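Local structure of ribonuclease VapC (Klebsiella pneumoniae, 7BY3) at residues S5-T10 and Q33-L38; Q71-R76 and A97-L102; E75-L80 and D90-A95; R101-T106 and G117-Y122. The protein probably acts as the magnesium-dependent ribonuclease toxin of a toxin-antitoxin system, built on a PIN domain. All coordinates share one frame; numbering follows the deposited sequence.

Overall arrangement
All four contacts belong to one PIN-domain chain. Interactions 2 and 3 join the same two consecutive helices, 71-83 and 88-99, share Glu-75 and Arg-76, and have centres 7 Å apart; both also touch a second subunit. Interaction 4 pairs strands 103-105 and 118-119. Strand 6-8, used by interaction 1, lies on the other edge of strand 103-105, so interactions 1 and 4, with centres 10 Å apart, meet in one parallel sheet. Interaction 1 precedes the others along the chain. Helix 88-99 packs on the sheet through Ile-93, Leu-94 and Ala-97, which brings Asp-90 toward Asp-9, the two predicted magnesium ligands.

Interaction 1 (S5-T10 and Q33-L38); sequences SALFDT and QNAISL
Phe-8 and Ala-35 are joined backbone to backbone: the N of Phe-8 donates to the O of Ala-35 over 2.8 Å, nearly straight at the hydrogen (165°), while the N of Ala-35 gives a more bent bond to the O of Ala-6, also 2.8 Å. The two bonds flank Leu-7, as in a parallel bridge, and the CA of Leu-7 adds a CA-H...O contact to the O of Ala-35. Strands 6-8 and 35-37 run at 43° to each other, and the bridge stays single. Water carries the pairing further: one molecule links the O of Phe-8 to the N of Ser-37 (2.8 Å from that N), and another joins Ser-5 OG to the O of Gln-33. The OG of Ser-37 itself caps the N of Ile-39.

The side chains add apolar contacts. CG of Leu-7 stands anti to the backbone N (chi1 -177°), and its CD1 lies 3.7 Å from CB of Ala-35, whose single methyl lets the branch come this close. CB of Asn-34 sits in the plane of the Phe-8 ring, 3.8 Å from CE1, and Trp-30 meets the same ring steeply. A methyl also meets a carbonyl oxygen: CG2 of Ile-36 comes within 3.4 Å of the O of Phe-8.

Asp-9, a predicted magnesium ligand, follows the strand; its OD1 accepts the N of Thr-10 from above the carboxylate plane. The N and O of Ala-35, the O of Ala-6, the N and O of Phe-8 and the N of Ser-37 are thus paired directly or through water, and the strand that leads into Asp-9 is tied to strand 35-37 close to the predicted magnesium site.

Interaction 2 (Q71-R76 and A97-L102); sequences QDIAER and AQLHRL
At the outer end of the seam between helices 71-83 and 88-99, Leu-99 and Gln-98, in the last turn of helix 88-99, meet Arg-76, Ile-73 and Asp-72. The two branches of Leu-99 divide the work. Its CD1 packs against CG1 of Ile-73 at 3.7 Å and comes within 3.3 Å of the backbone O of Asp-72. Its CD2 lies over one face of the Arg-76 guanidinium, 3.6 Å above the plane and offset toward the rim. A branched apolar residue suits this position because one methyl meets Ile-73 and the other lies over the flat group of Arg-76.

Helix 88-99 ends here in a Schellman motif: the N of Leu-102 reaches back to the O of Ala-97 (2.7 Å), and the N of Arg-101 to the O of Gln-98 (3.0 Å), with Arg-101 in the positive-phi position (58°). The turn sends the chain on toward strand 103-105.

Gln-98 is extended beyond CG and crosses Arg-76 at about a right angle, the amide and guanidinium planes 63° apart. Its OE1 lies at the guanidinium edge and accepts a hydrogen bond from NH1, modelled implausibly short, so the details of this bond are doubtful. Arg-76 bends at chi2 and chi3 on its way to this partner. On another side of helix 71-83, Glu-75 forms a salt bridge with Arg-58 of the second subunit.

Interaction 3 (E75-L80 and D90-A95); sequences ERSVAL and DAIILA
Arg-76 and Ala-95 meet without the help of a flat group: the guanidinium lies beyond this contact, and the methylene CG of Arg-76 does the touching, 3.6 Å from CB of Ala-95. The seam joins consecutive helices of the PIN domain, 71-83 and 88-99, whose segment axes cross at 123° and come as close as 8.0 Å.

Small residues permit that approach. Ala-91 and Ala-95, one turn apart, offer only methyls, and Ser-77 presses into the opposing helix, its CA 4.9 Å from that of Ile-92. With OG of Ser-77 beside its own backbone N (chi1 -62°), the hydroxyl sits 3.2 Å from CA of Ile-92 and bonds to the O of Ile-73, so a polar atom is buried but satisfied within its helix. Met-42 of the second subunit packs on both Ser-77 and Ile-92.

Leu-80 extends the contact along the seam: its CD1 reaches the N of Ala-95 and lies 3.8 Å from CG of Leu-94. Asp-90, first residue of 90-95 and a predicted magnesium ligand, turns away from this seam and pairs in a salt bridge with a basic side chain on the chain of another protein. Beside Leu-80, CB of Ala-91 rests 3.4 Å from the O of Ser-77.

Interaction 4 (R101-T106 and G117-Y122); sequences RLELIT and GVVTPY
The carbonyl O of Gly-117 is gripped twice: the N of Leu-104 donates to it over 2.8 Å, in the carbonyl plane and almost straight (173°), and a water gives it a second bond of 2.6 Å while also donating to the O of Leu-102. This opens the parallel pairing of a beta-alpha-beta unit, strand 103-105, helix 109-112 and strand 118-119. The N of Val-119 then bonds to the O of Leu-104 (2.7 Å), and the N of Thr-106 to the O of Val-119 (3.1 Å).

Glycine accommodates the positive phi of residue 117. A bend at chi2 (79°) turns CD of Glu-103 toward Gly-117, and OE2 of Glu-103 lies 2.9 Å from the C of Gly-117, a tight contact and not a hydrogen bond. CG of Glu-103 packs on CG2 of Val-119.

Leu-104 and Val-118 share one face, where their apolar side chains cover Phe-112, while Ile-105 and Val-119 share the other. Thr-106 uses both branches: OG1, anti to its backbone N (chi1 175°), bonds OD2 of Asp-9, a predicted magnesium ligand, and CG2 meets CG1 of Val-118 at 3.7 Å. Past the pairing, CG of Pro-121 lies 3.5 Å from CG2 of Ile-105.

Interaction 1 (S5-T10 and Q33-L38)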
loop_
_atom_site.group_PDB
_atom_site.type_symbol
_atom_site.label_atom_id
_atom_site.label_comp_id
_atom_site.label_asym_id
_atom_site.label_seq_id
_atom_site.Cartn_x
_atom_site.Cartn_y
_atom_site.Cartn_z
ATOM N N SER B 5 -3.013 11.153 -19.636
ATOM C CA SER B 5 -3.418 11.281 -18.242
ATOM C C SER B 5 -2.198 11.338 -17.331
ATOM O O SER B 5 -1.110 10.899 -17.706
ATOM C CB SER B 5 -4.337 10.128 -17.843
ATOM O OG SER B 5 -5.615 10.276 -18.434
ATOM N N ALA B 6 -2.386 11.875 -16.130
ATOM C CA ALA B 6 -1.263 12.176 -15.255
ATOM C C ALA B 6 -1.376 11.554 -13.864
ATOM O O ALA B 6 -2.440 11.566 -13.246
ATOM C CB ALA B 6 -1.111 13.678 -15.134
ATOM N N LEU B 7 -0.259 11.011 -13.388
ATOM C CA LEU B 7 -0.115 10.592 -11.996
ATOM C C LEU B 7 0.946 11.462 -11.333
ATOM O O LEU B 7 2.083 11.526 -11.799
ATOM C CB LEU B 7 0.268 9.113 -11.895
ATOM C CG LEU B 7 0.374 8.555 -10.473
ATOM C CD1 LEU B 7 -0.924 7.888 -10.056
ATOM C CD2 LEU B 7 1.538 7.590 -10.341
ATOM N N PHE B 8 0.578 12.134 -10.248
ATOM C CA PHE B 8 1.480 13.083 -9.605
ATOM C C PHE B 8 2.138 12.517 -8.352
ATOM O O PHE B 8 1.466 11.995 -7.465
ATOM C CB PHE B 8 0.731 14.374 -9.269
ATOM C CG PHE B 8 0.492 15.256 -10.461
ATOM C CD1 PHE B 8 -0.657 15.123 -11.220
ATOM C CD2 PHE B 8 1.426 16.209 -10.829
ATOM C CE1 PHE B 8 -0.874 15.930 -12.320
ATOM C CE2 PHE B 8 1.214 17.017 -11.927
ATOM C CZ PHE B 8 0.063 16.878 -12.673
ATOM N N ASP B 9 3.461 12.631 -8.296
ATOM C CA ASP B 9 4.242 12.158 -7.159
ATOM C C ASP B 9 4.053 13.080 -5.958
ATOM O O ASP B 9 3.623 14.225 -6.103
ATOM C CB ASP B 9 5.723 12.057 -7.535
ATOM C CG ASP B 9 6.516 11.187 -6.574
ATOM O OD1 ASP B 9 5.906 10.599 -5.657
ATOM O OD2 ASP B 9 7.749 11.084 -6.744
ATOM N N THR B 10 4.369 12.563 -4.776
ATOM C CA THR B 10 4.123 13.254 -3.513
ATOM C C THR B 10 4.741 14.653 -3.436
ATOM O O THR B 10 4.114 15.583 -2.929
ATOM C CB THR B 10 4.650 12.420 -2.324
ATOM O OG1 THR B 10 4.162 11.077 -2.427
ATOM C CG2 THR B 10 4.200 13.020 -1.002
ATOM N N GLN B 33 -9.427 14.249 -15.003
ATOM C CA GLN B 33 -9.014 14.022 -13.624
ATOM C C GLN B 33 -7.634 13.381 -13.563
ATOM O O GLN B 33 -7.375 12.389 -14.242
ATOM C CB GLN B 33 -10.045 13.133 -12.921
ATOM C CG GLN B 33 -9.743 12.784 -11.474
ATOM C CD GLN B 33 -10.694 11.730 -10.928
ATOM O OE1 GLN B 33 -10.897 10.682 -11.543
ATOM N NE2 GLN B 33 -11.290 12.009 -9.775
ATOM N N ASN B 34 -6.748 13.948 -12.753
ATOM C CA ASN B 34 -5.423 13.369 -12.589
ATOM C C ASN B 34 -5.390 12.437 -11.387
ATOM O O ASN B 34 -6.372 12.324 -10.655
ATOM C CB ASN B 34 -4.372 14.467 -12.452
ATOM C CG ASN B 34 -4.149 15.218 -13.748
ATOM O OD1 ASN B 34 -4.103 14.619 -14.824
ATOM N ND2 ASN B 34 -4.022 16.536 -13.655
ATOM N N ALA B 35 -4.256 11.782 -11.171
ATOM C CA ALA B 35 -4.211 10.698 -10.201
ATOM C C ALA B 35 -3.043 10.785 -9.229
ATOM O O ALA B 35 -2.015 11.394 -9.518
ATOM C CB ALA B 35 -4.176 9.361 -10.929
ATOM N N ILE B 36 -3.231 10.169 -8.066
ATOM C CA ILE B 36 -2.161 9.945 -7.104
ATOM C C ILE B 36 -2.303 8.551 -6.505
ATOM O O ILE B 36 -3.393 7.982 -6.489
ATOM C CB ILE B 36 -2.161 10.986 -5.962
ATOM C CG1 ILE B 36 -3.527 11.038 -5.278
ATOM C CG2 ILE B 36 -1.765 12.360 -6.476
ATOM C CD1 ILE B 36 -3.533 11.855 -4.009
ATOM N N SER B 37 -1.195 7.999 -6.028
ATOM C CA SER B 37 -1.219 6.729 -5.316
ATOM C C SER B 37 -1.771 6.921 -3.907
ATOM O O SER B 37 -1.810 8.038 -3.396
ATOM C CB SER B 37 0.181 6.114 -5.258
ATOM O OG SER B 37 0.202 4.962 -4.432
ATOM N N LEU B 38 -2.214 5.832 -3.288
ATOM C CA LEU B 38 -2.614 5.862 -1.886
ATOM C C LEU B 38 -1.417 6.210 -1.000
ATOM O O LEU B 38 -1.572 6.816 0.060
ATOM C CB LEU B 38 -3.219 4.519 -1.469
ATOM C CG LEU B 38 -4.023 4.477 -0.167
ATOM C CD1 LEU B 38 -5.023 5.625 -0.091
ATOM C CD2 LEU B 38 -4.727 3.136 -0.026
HETATM O O HOH W 1 -6.606 12.875 -17.215
HETATM O O HOH W 2 1.261 9.135 -6.640
#

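Interaction 2 (Q71-R76 and A97-L102)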
loop_
_atom_site.group_PDB
_atom_site.type_symbol
_atom_site.label_atom_id
_atom_site.label_comp_id
_atom_site.label_asym_id
_atom_site.label_seq_id
_atom_site.Cartn_x
_atom_site.Cartn_y
_atom_site.Cartn_z
ATOM N N GLN B 71 -2.692 -6.382 -5.471
ATOM C CA GLN B 71 -1.733 -7.464 -5.674
ATOM C C GLN B 71 -0.795 -7.275 -6.873
ATOM O O GLN B 71 0.399 -7.551 -6.768
ATOM C CB GLN B 71 -2.476 -8.793 -5.814
ATOM C CG GLN B 71 -1.562 -9.996 -5.961
ATOM C CD GLN B 71 -0.633 -10.169 -4.775
ATOM O OE1 GLN B 71 -1.079 -10.303 -3.635
ATOM N NE2 GLN B 71 0.668 -10.165 -5.037
ATOM N N ASP B 72 -1.315 -6.818 -8.006
ATOM C CA ASP B 72 -0.464 -6.719 -9.190
ATOM C C ASP B 72 0.146 -5.336 -9.420
ATOM O O ASP B 72 0.904 -5.144 -10.370
ATOM C CB ASP B 72 -1.225 -7.174 -10.434
ATOM C CG ASP B 72 -1.043 -8.658 -10.709
ATOM O OD1 ASP B 72 -0.931 -9.436 -9.736
ATOM O OD2 ASP B 72 -0.992 -9.047 -11.895
ATOM N N ILE B 73 -0.171 -4.376 -8.558
ATOM C CA ILE B 73 0.665 -3.186 -8.453
ATOM C C ILE B 73 1.881 -3.606 -7.645
ATOM O O ILE B 73 3.016 -3.254 -7.966
ATOM C CB ILE B 73 -0.051 -1.999 -7.780
ATOM C CG1 ILE B 73 -0.947 -1.282 -8.788
ATOM C CG2 ILE B 73 0.957 -1.014 -7.208
ATOM C CD1 ILE B 73 -1.937 -0.337 -8.157
ATOM N N ALA B 74 1.620 -4.391 -6.605
ATOM C CA ALA B 74 2.668 -4.977 -5.787
ATOM C C ALA B 74 3.570 -5.868 -6.629
ATOM O O ALA B 74 4.783 -5.892 -6.436
ATOM C CB ALA B 74 2.063 -5.767 -4.638
ATOM N N GLU B 75 2.968 -6.596 -7.563
ATOM C CA GLU B 75 3.714 -7.481 -8.451
ATOM C C GLU B 75 4.707 -6.697 -9.301
ATOM O O GLU B 75 5.885 -7.044 -9.381
ATOM C CB GLU B 75 2.758 -8.259 -9.357
ATOM C CG GLU B 75 3.274 -9.617 -9.769
ATOM C CD GLU B 75 3.338 -10.573 -8.602
ATOM O OE1 GLU B 75 2.270 -10.900 -8.047
ATOM O OE2 GLU B 75 4.455 -10.987 -8.233
ATOM N N ARG B 76 4.218 -5.637 -9.934
ATOM C CA ARG B 76 5.055 -4.776 -10.758
ATOM C C ARG B 76 6.078 -4.035 -9.905
ATOM O O ARG B 76 7.209 -3.807 -10.334
ATOM C CB ARG B 76 4.191 -3.781 -11.534
ATOM C CG ARG B 76 4.977 -2.799 -12.385
ATOM C CD ARG B 76 5.753 -3.505 -13.480
ATOM N NE ARG B 76 4.867 -4.206 -14.403
ATOM C CZ ARG B 76 4.206 -3.618 -15.395
ATOM N NH1 ARG B 76 4.327 -2.313 -15.598
ATOM N NH2 ARG B 76 3.422 -4.338 -16.184
ATOM N N ALA B 97 1.585 4.013 -11.992
ATOM C CA ALA B 97 1.520 4.794 -13.222
ATOM C C ALA B 97 1.514 3.896 -14.454
ATOM O O ALA B 97 0.700 4.078 -15.359
ATOM C CB ALA B 97 2.680 5.774 -13.290
ATOM N N GLN B 98 2.425 2.928 -14.480
ATOM C CA GLN B 98 2.547 2.008 -15.606
ATOM C C GLN B 98 1.267 1.222 -15.858
ATOM O O GLN B 98 0.778 1.167 -16.985
ATOM C CB GLN B 98 3.701 1.029 -15.381
ATOM C CG GLN B 98 5.076 1.658 -15.386
ATOM C CD GLN B 98 6.172 0.626 -15.523
ATOM O OE1 GLN B 98 5.933 -0.571 -15.370
ATOM N NE2 GLN B 98 7.382 1.083 -15.813
ATOM N N LEU B 99 0.738 0.611 -14.802
ATOM C CA LEU B 99 -0.440 -0.239 -14.917
ATOM C C LEU B 99 -1.630 0.522 -15.490
ATOM O O LEU B 99 -2.396 -0.014 -16.289
ATOM C CB LEU B 99 -0.804 -0.829 -13.553
ATOM C CG LEU B 99 0.118 -1.912 -12.981
ATOM C CD1 LEU B 99 -0.664 -2.852 -12.083
ATOM C CD2 LEU B 99 0.821 -2.686 -14.085
ATOM N N HIS B 100 -1.778 1.776 -15.078
ATOM C CA HIS B 100 -2.896 2.604 -15.517
ATOM C C HIS B 100 -2.547 3.491 -16.710
ATOM O O HIS B 100 -3.355 4.322 -17.122
ATOM C CB HIS B 100 -3.408 3.451 -14.354
ATOM C CG HIS B 100 -4.130 2.658 -13.314
ATOM N ND1 HIS B 100 -3.482 1.981 -12.304
ATOM C CD2 HIS B 100 -5.455 2.414 -13.139
ATOM C CE1 HIS B 100 -4.371 1.364 -11.549
ATOM N NE2 HIS B 100 -5.571 1.611 -12.030
ATOM N N ARG B 101 -1.344 3.311 -17.248
ATOM C CA ARG B 101 -0.868 4.068 -18.406
ATOM C C ARG B 101 -0.891 5.567 -18.150
ATOM O O ARG B 101 -1.419 6.334 -18.954
ATOM C CB ARG B 101 -1.699 3.755 -19.653
ATOM C CG ARG B 101 -2.115 2.307 -19.797
ATOM C CD ARG B 101 -3.424 2.225 -20.555
ATOM N NE ARG B 101 -4.506 2.847 -19.796
ATOM C CZ ARG B 101 -5.584 3.399 -20.342
ATOM N NH1 ARG B 101 -5.729 3.415 -21.660
ATOM N NH2 ARG B 101 -6.514 3.943 -19.568
ATOM N N LEU B 102 -0.324 5.980 -17.024
ATOM C CA LEU B 102 -0.246 7.394 -16.690
ATOM C C LEU B 102 1.192 7.884 -16.740
ATOM O O LEU B 102 2.123 7.134 -16.453
ATOM C CB LEU B 102 -0.836 7.656 -15.304
ATOM C CG LEU B 102 -2.147 6.951 -14.963
ATOM C CD1 LEU B 102 -2.570 7.290 -13.545
ATOM C CD2 LEU B 102 -3.228 7.332 -15.951
#

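Interaction 3 (E75-L80 and D90-A95)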
loop_
_atom_site.group_PDB
_atom_site.type_symbol
_atom_site.label_atom_id
_atom_site.label_comp_id
_atom_site.label_asym_id
_atom_site.label_seq_id
_atom_site.Cartn_x
_atom_site.Cartn_y
_atom_site.Cartn_z
ATOM N N GLU B 75 2.968 -6.596 -7.563
ATOM C CA GLU B 75 3.714 -7.481 -8.451
ATOM C C GLU B 75 4.707 -6.697 -9.301
ATOM O O GLU B 75 5.885 -7.044 -9.381
ATOM C CB GLU B 75 2.758 -8.259 -9.357
ATOM C CG GLU B 75 3.274 -9.617 -9.769
ATOM C CD GLU B 75 3.338 -10.573 -8.602
ATOM O OE1 GLU B 75 2.270 -10.900 -8.047
ATOM O OE2 GLU B 75 4.455 -10.987 -8.233
ATOM N N ARG B 76 4.218 -5.637 -9.934
ATOM C CA ARG B 76 5.055 -4.776 -10.758
ATOM C C ARG B 76 6.078 -4.035 -9.905
ATOM O O ARG B 76 7.209 -3.807 -10.334
ATOM C CB ARG B 76 4.191 -3.781 -11.534
ATOM C CG ARG B 76 4.977 -2.799 -12.385
ATOM C CD ARG B 76 5.753 -3.505 -13.480
ATOM N NE ARG B 76 4.867 -4.206 -14.403
ATOM C CZ ARG B 76 4.206 -3.618 -15.395
ATOM N NH1 ARG B 76 4.327 -2.313 -15.598
ATOM N NH2 ARG B 76 3.422 -4.338 -16.184
ATOM N N SER B 77 5.672 -3.671 -8.692
ATOM C CA SER B 77 6.517 -2.895 -7.790
ATOM C C SER B 77 7.805 -3.628 -7.431
ATOM O O SER B 77 8.879 -3.029 -7.408
ATOM C CB SER B 77 5.748 -2.545 -6.516
ATOM O OG SER B 77 4.621 -1.742 -6.815
ATOM N N VAL B 78 7.692 -4.922 -7.148
ATOM C CA VAL B 78 8.851 -5.743 -6.809
ATOM C C VAL B 78 9.815 -5.824 -7.990
ATOM O O VAL B 78 11.034 -5.741 -7.823
ATOM C CB VAL B 78 8.428 -7.168 -6.385
ATOM C CG1 VAL B 78 9.647 -8.059 -6.201
ATOM C CG2 VAL B 78 7.601 -7.119 -5.109
ATOM N N ALA B 79 9.255 -5.967 -9.185
ATOM C CA ALA B 79 10.045 -6.063 -10.404
ATOM C C ALA B 79 10.741 -4.745 -10.733
ATOM O O ALA B 79 11.914 -4.733 -11.102
ATOM C CB ALA B 79 9.167 -6.498 -11.563
ATOM N N LEU B 80 10.015 -3.638 -10.600
ATOM C CA LEU B 80 10.563 -2.320 -10.912
ATOM C C LEU B 80 11.689 -1.940 -9.972
ATOM O O LEU B 80 12.599 -1.196 -10.338
ATOM C CB LEU B 80 9.477 -1.250 -10.845
ATOM C CG LEU B 80 8.509 -1.180 -12.019
ATOM C CD1 LEU B 80 7.462 -0.125 -11.746
ATOM C CD2 LEU B 80 9.267 -0.873 -13.295
ATOM N N ASP B 90 8.947 4.401 -4.162
ATOM C CA ASP B 90 9.195 4.906 -5.508
ATOM C C ASP B 90 8.698 3.897 -6.536
ATOM O O ASP B 90 8.055 4.262 -7.520
ATOM C CB ASP B 90 10.688 5.183 -5.725
ATOM C CG ASP B 90 11.112 6.554 -5.230
ATOM O OD1 ASP B 90 10.239 7.433 -5.074
ATOM O OD2 ASP B 90 12.325 6.752 -5.004
ATOM N N ALA B 91 9.001 2.627 -6.293
ATOM C CA ALA B 91 8.624 1.547 -7.198
ATOM C C ALA B 91 7.110 1.383 -7.283
ATOM O O ALA B 91 6.569 1.105 -8.351
ATOM C CB ALA B 91 9.271 0.241 -6.757
ATOM N N ILE B 92 6.434 1.559 -6.154
ATOM C CA ILE B 92 4.987 1.393 -6.090
ATOM C C ILE B 92 4.269 2.501 -6.859
ATOM O O ILE B 92 3.299 2.247 -7.573
ATOM C CB ILE B 92 4.494 1.360 -4.627
ATOM C CG1 ILE B 92 5.041 0.121 -3.916
ATOM C CG2 ILE B 92 2.977 1.361 -4.567
ATOM C CD1 ILE B 92 4.808 0.111 -2.426
ATOM N N ILE B 93 4.762 3.727 -6.722
ATOM C CA ILE B 93 4.180 4.865 -7.425
ATOM C C ILE B 93 4.429 4.749 -8.930
ATOM O O ILE B 93 3.564 5.085 -9.739
ATOM C CB ILE B 93 4.742 6.197 -6.880
ATOM C CG1 ILE B 93 4.129 6.496 -5.511
ATOM C CG2 ILE B 93 4.443 7.345 -7.826
ATOM C CD1 ILE B 93 4.739 7.681 -4.808
ATOM N N LEU B 94 5.601 4.244 -9.303
ATOM C CA LEU B 94 5.918 4.017 -10.709
ATOM C C LEU B 94 5.107 2.849 -11.270
ATOM O O LEU B 94 4.669 2.882 -12.419
ATOM C CB LEU B 94 7.416 3.761 -10.892
ATOM C CG LEU B 94 7.903 3.556 -12.329
ATOM C CD1 LEU B 94 7.493 4.725 -13.212
ATOM C CD2 LEU B 94 9.410 3.358 -12.369
ATOM N N ALA B 95 4.906 1.819 -10.452
ATOM C CA ALA B 95 4.106 0.662 -10.848
ATOM C C ALA B 95 2.653 1.055 -11.070
ATOM O O ALA B 95 1.996 0.566 -11.989
ATOM C CB ALA B 95 4.201 -0.432 -9.800
#

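Interaction 4 (R101-T106 and G117-Y122)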
loop_
_atom_site.group_PDB
_atom_site.type_symbol
_atom_site.label_atom_id
_atom_site.label_comp_id
_atom_site.label_asym_id
_atom_site.label_seq_id
_atom_site.Cartn_x
_atom_site.Cartn_y
_atom_site.Cartn_z
ATOM N N ARG B 101 -1.344 3.311 -17.248
ATOM C CA ARG B 101 -0.868 4.068 -18.406
ATOM C C ARG B 101 -0.891 5.567 -18.150
ATOM O O ARG B 101 -1.419 6.334 -18.954
ATOM C CB ARG B 101 -1.699 3.755 -19.653
ATOM C CG ARG B 101 -2.115 2.307 -19.797
ATOM C CD ARG B 101 -3.424 2.225 -20.555
ATOM N NE ARG B 101 -4.506 2.847 -19.796
ATOM C CZ ARG B 101 -5.584 3.399 -20.342
ATOM N NH1 ARG B 101 -5.729 3.415 -21.660
ATOM N NH2 ARG B 101 -6.514 3.943 -19.568
ATOM N N LEU B 102 -0.324 5.980 -17.024
ATOM C CA LEU B 102 -0.246 7.394 -16.690
ATOM C C LEU B 102 1.192 7.884 -16.740
ATOM O O LEU B 102 2.123 7.134 -16.453
ATOM C CB LEU B 102 -0.836 7.656 -15.304
ATOM C CG LEU B 102 -2.147 6.951 -14.963
ATOM C CD1 LEU B 102 -2.570 7.290 -13.545
ATOM C CD2 LEU B 102 -3.228 7.332 -15.951
ATOM N N GLU B 103 1.373 9.146 -17.111
ATOM C CA GLU B 103 2.682 9.766 -17.030
ATOM C C GLU B 103 2.999 10.040 -15.570
ATOM O O GLU B 103 2.159 10.560 -14.839
ATOM C CB GLU B 103 2.729 11.063 -17.839
ATOM C CG GLU B 103 4.117 11.669 -17.955
ATOM C CD GLU B 103 4.963 10.980 -19.007
ATOM O OE1 GLU B 103 4.383 10.397 -19.947
ATOM O OE2 GLU B 103 6.205 11.019 -18.899
ATOM N N LEU B 104 4.201 9.675 -15.139
ATOM C CA LEU B 104 4.618 9.963 -13.774
ATOM C C LEU B 104 5.319 11.311 -13.732
ATOM O O LEU B 104 6.372 11.494 -14.337
ATOM C CB LEU B 104 5.536 8.864 -13.234
ATOM C CG LEU B 104 6.034 9.068 -11.801
ATOM C CD1 LEU B 104 4.871 9.325 -10.857
ATOM C CD2 LEU B 104 6.849 7.875 -11.334
ATOM N N ILE B 105 4.723 12.259 -13.022
ATOM C CA ILE B 105 5.313 13.582 -12.905
ATOM C C ILE B 105 5.919 13.725 -11.522
ATOM O O ILE B 105 5.223 13.644 -10.511
ATOM C CB ILE B 105 4.286 14.701 -13.157
ATOM C CG1 ILE B 105 3.489 14.416 -14.426
ATOM C CG2 ILE B 105 4.977 16.033 -13.317
ATOM C CD1 ILE B 105 2.162 13.792 -14.162
ATOM N N THR B 106 7.230 13.917 -11.490
ATOM C CA THR B 106 7.974 13.977 -10.243
ATOM C C THR B 106 9.158 14.918 -10.383
ATOM O O THR B 106 9.691 15.102 -11.476
ATOM C CB THR B 106 8.474 12.580 -9.818
ATOM O OG1 THR B 106 9.294 12.694 -8.649
ATOM C CG2 THR B 106 9.280 11.937 -10.937
ATOM N N GLY B 117 8.106 7.171 -19.531
ATOM C CA GLY B 117 6.818 7.548 -18.979
ATOM C C GLY B 117 6.906 8.412 -17.736
ATOM O O GLY B 117 5.937 8.531 -16.990
ATOM N N VAL B 118 8.065 9.022 -17.515
ATOM C CA VAL B 118 8.263 9.907 -16.371
ATOM C C VAL B 118 8.660 11.313 -16.828
ATOM O O VAL B 118 9.536 11.468 -17.676
ATOM C CB VAL B 118 9.345 9.363 -15.415
ATOM C CG1 VAL B 118 9.470 10.253 -14.192
ATOM C CG2 VAL B 118 9.033 7.930 -15.008
ATOM N N VAL B 119 8.020 12.332 -16.265
ATOM C CA VAL B 119 8.296 13.716 -16.646
ATOM C C VAL B 119 8.831 14.534 -15.474
ATOM O O VAL B 119 8.234 14.537 -14.400
ATOM C CB VAL B 119 7.022 14.401 -17.205
ATOM C CG1 VAL B 119 7.113 15.910 -17.078
ATOM C CG2 VAL B 119 6.809 14.018 -18.653
ATOM N N THR B 120 9.955 15.219 -15.665
ATOM C CA THR B 120 10.411 16.146 -14.637
ATOM C C THR B 120 9.945 17.568 -14.992
ATOM O O THR B 120 10.445 18.193 -15.925
ATOM C CB THR B 120 11.950 16.068 -14.439
ATOM O OG1 THR B 120 12.358 16.999 -13.430
ATOM C CG2 THR B 120 12.713 16.325 -15.735
ATOM N N PRO B 121 8.927 18.060 -14.263
ATOM C CA PRO B 121 8.335 19.374 -14.542
ATOM C C PRO B 121 9.220 20.575 -14.196
ATOM O O PRO B 121 9.334 21.480 -15.020
ATOM C CB PRO B 121 7.075 19.370 -13.671
ATOM C CG PRO B 121 7.410 18.466 -12.545
ATOM C CD PRO B 121 8.295 17.400 -13.111
ATOM N N TYR B 122 9.863 20.572 -13.031
ATOM C CA TYR B 122 10.583 21.761 -12.574
ATOM C C TYR B 122 11.710 21.444 -11.587
ATOM O O TYR B 122 12.002 20.282 -11.315
ATOM C CB TYR B 122 9.603 22.777 -11.961
ATOM C CG TYR B 122 8.713 22.250 -10.852
ATOM C CD1 TYR B 122 9.029 22.465 -9.519
ATOM C CD2 TYR B 122 7.544 21.561 -11.140
ATOM C CE1 TYR B 122 8.211 21.997 -8.509
ATOM C CE2 TYR B 122 6.726 21.080 -10.135
ATOM C CZ TYR B 122 7.065 21.301 -8.822
ATOM O OH TYR B 122 6.253 20.830 -7.818
HETATM O O HOH W 3 5.004 6.140 -16.447
#